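Betaine aldehyde dehydrogenase (Staphylococcus aureus subsp. aureus COL, PDB 4QTO) probably catalyses the NAD-dependent oxidation of betaine aldehyde to glycine betaine, as an enzyme of the aldehyde dehydrogenase family. Local coordinates at residues I288-D293 with L320-I325. Residues are numbered along the deposited sequence; the frame is centred on the assembly and turned at random.
Sequences IFDDAD and LVQNSI
With CG trans to its backbone N (chi1 -164°) and the chain extended beyond, Gln322 reaches over to the turn that follows Ile288, while Asp290, with CG between its backbone N and carbonyl carbon (chi1 68°), brings its carboxylate beside that amide, OD2 turned to Ser324 OG. Gln322 OE1 accepts the backbone N-H of Asp290 at 2.8 Å, in the carbonyl plane and on a lone pair, with a nearly straight bond. A water donates to the same OE1 and to Asp290 OD1, so one water joins two acceptors that cannot bond to each other. At the other carboxylate oxygen, Ser324 OG donates to the anti lone pair of Asp290 OD2 over 2.7 Å. The Gln322 amide stands steeply to the Phe289 ring, OE1 lying at the ring edge 3.5 Å from CD1, while Gln322 NE2 hydrogen-bonds Glu426 O, so both ends of the amide are held and its rotation is fixed. Away from the Gln322 amide, Ile325 packs CG2 against Asp290 CB at 3.7 Å, and its CD1 meets Ile288 CG2 at 4.1 Å. Just before the turn the strands pair in parallel: Ile288 N donates to Leu320 O (2.8 Å), and Gln322 N to Ile288 O (3.0 Å). Phe289 to Ala292 form a type I turn, and Asp293 then N-caps helix 294-306. The arrangement joins the C-terminal ends of neighbouring parallel strands 285-288 and 318-322, where each chain turns into a helix, in the alpha/beta catalytic domain of the aldehyde dehydrogenase fold.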
loop_
_atom_site.group_PDB
_atom_site.type_symbol
_atom_site.label_atom_id
_atom_site.label_comp_id
_atom_site.label_asym_id
_atom_site.label_seq_id
_atom_site.Cartn_x
_atom_site.Cartn_y
_atom_site.Cartn_z
ATOM N N ILE A 288 15.865 -27.630 -15.832
ATOM C CA ILE A 288 15.631 -27.722 -17.271
ATOM C C ILE A 288 14.773 -28.932 -17.606
ATOM O O ILE A 288 15.188 -30.082 -17.432
ATOM C CB ILE A 288 16.977 -27.776 -17.993
ATOM C CG1 ILE A 288 17.872 -26.578 -17.609
ATOM C CG2 ILE A 288 16.777 -27.881 -19.497
ATOM C CD1 ILE A 288 19.287 -26.718 -18.098
ATOM N N PHE A 289 13.556 -28.673 -18.052
ATOM C CA PHE A 289 12.632 -29.733 -18.463
ATOM C C PHE A 289 12.864 -30.173 -19.892
ATOM O O PHE A 289 13.466 -29.440 -20.697
ATOM C CB PHE A 289 11.200 -29.259 -18.300
ATOM C CG PHE A 289 10.721 -29.259 -16.874
ATOM C CD1 PHE A 289 10.167 -30.411 -16.336
ATOM C CD2 PHE A 289 10.849 -28.151 -16.071
ATOM C CE1 PHE A 289 9.739 -30.447 -15.029
ATOM C CE2 PHE A 289 10.408 -28.169 -14.755
ATOM C CZ PHE A 289 9.843 -29.337 -14.231
ATOM N N ASP A 290 12.348 -31.362 -20.236
ATOM C CA ASP A 290 12.523 -31.890 -21.589
ATOM C C ASP A 290 11.765 -31.096 -22.650
ATOM O O ASP A 290 12.015 -31.282 -23.831
ATOM C CB ASP A 290 12.340 -33.417 -21.669
ATOM C CG ASP A 290 10.961 -33.901 -21.414
ATOM O OD1 ASP A 290 9.985 -33.118 -21.546
ATOM O OD2 ASP A 290 10.843 -35.132 -21.115
ATOM N N ASP A 291 10.880 -30.183 -22.228
ATOM C CA ASP A 291 10.190 -29.307 -23.134
ATOM C C ASP A 291 10.666 -27.853 -23.091
ATOM O O ASP A 291 9.970 -26.951 -23.562
ATOM C CB ASP A 291 8.670 -29.402 -22.980
ATOM C CG ASP A 291 8.176 -28.979 -21.617
ATOM O OD1 ASP A 291 8.999 -28.669 -20.732
ATOM O OD2 ASP A 291 6.923 -28.954 -21.435
ATOM N N ALA A 292 11.844 -27.641 -22.528
ATOM C CA ALA A 292 12.502 -26.371 -22.626
ATOM C C ALA A 292 12.943 -26.132 -24.067
ATOM O O ALA A 292 13.127 -27.095 -24.852
ATOM C CB ALA A 292 13.732 -26.371 -21.773
ATOM N N ASP A 293 13.097 -24.868 -24.423
ATOM C CA ASP A 293 13.777 -24.476 -25.669
ATOM C C ASP A 293 15.217 -24.914 -25.378
ATOM O O ASP A 293 15.925 -24.345 -24.514
ATOM C CB ASP A 293 13.648 -22.977 -25.854
ATOM C CG ASP A 293 14.440 -22.431 -27.020
ATOM O OD1 ASP A 293 15.489 -23.011 -27.396
ATOM O OD2 ASP A 293 14.039 -21.325 -27.490
ATOM N N LEU A 320 19.734 -29.021 -12.708
ATOM C CA LEU A 320 18.811 -30.145 -12.544
ATOM C C LEU A 320 18.148 -30.311 -13.898
ATOM O O LEU A 320 17.417 -29.431 -14.347
ATOM C CB LEU A 320 17.778 -29.877 -11.470
ATOM C CG LEU A 320 18.307 -29.795 -10.062
ATOM C CD1 LEU A 320 17.362 -29.168 -9.074
ATOM C CD2 LEU A 320 18.647 -31.186 -9.618
ATOM N N VAL A 321 18.430 -31.425 -14.583
ATOM C CA VAL A 321 17.946 -31.620 -15.962
ATOM C C VAL A 321 17.118 -32.897 -16.045
ATOM O O VAL A 321 17.436 -33.935 -15.428
ATOM C CB VAL A 321 19.120 -31.625 -16.979
ATOM C CG1 VAL A 321 20.104 -32.739 -16.696
ATOM C CG2 VAL A 321 18.598 -31.718 -18.408
ATOM N N GLN A 322 16.026 -32.839 -16.773
ATOM C CA GLN A 322 15.147 -33.989 -16.858
ATOM C C GLN A 322 15.898 -35.204 -17.435
ATOM O O GLN A 322 16.625 -35.055 -18.405
ATOM C CB GLN A 322 13.853 -33.628 -17.618
ATOM C CG GLN A 322 12.766 -34.645 -17.395
ATOM C CD GLN A 322 11.377 -34.061 -17.599
ATOM O OE1 GLN A 322 11.165 -33.070 -18.312
ATOM N NE2 GLN A 322 10.410 -34.637 -16.898
ATOM N N ASN A 323 15.701 -36.381 -16.815
ATOM C CA ASN A 323 16.429 -37.572 -17.218
ATOM C C ASN A 323 16.374 -37.857 -18.698
ATOM O O ASN A 323 17.374 -38.310 -19.298
ATOM C CB ASN A 323 15.950 -38.805 -16.439
ATOM C CG ASN A 323 16.413 -38.799 -14.994
ATOM O OD1 ASN A 323 17.511 -38.313 -14.677
ATOM N ND2 ASN A 323 15.598 -39.365 -14.113
ATOM N N SER A 324 15.216 -37.628 -19.297
ATOM C CA SER A 324 15.024 -37.882 -20.711
ATOM C C SER A 324 15.969 -37.150 -21.652
ATOM O O SER A 324 16.262 -37.643 -22.753
ATOM C CB SER A 324 13.557 -37.576 -21.077
ATOM O OG SER A 324 13.241 -36.253 -20.688
ATOM N N ILE A 325 16.432 -35.964 -21.248
ATOM C CA ILE A 325 17.364 -35.172 -22.050
ATOM C C ILE A 325 18.722 -34.958 -21.388
ATOM O O ILE A 325 19.529 -34.172 -21.887
ATOM C CB ILE A 325 16.784 -33.814 -22.470
ATOM C CG1 ILE A 325 16.393 -32.921 -21.284
ATOM C CG2 ILE A 325 15.597 -34.030 -23.404
ATOM C CD1 ILE A 325 16.375 -31.432 -21.590
HETATM O O HOH W 1 8.781 -32.026 -19.579
#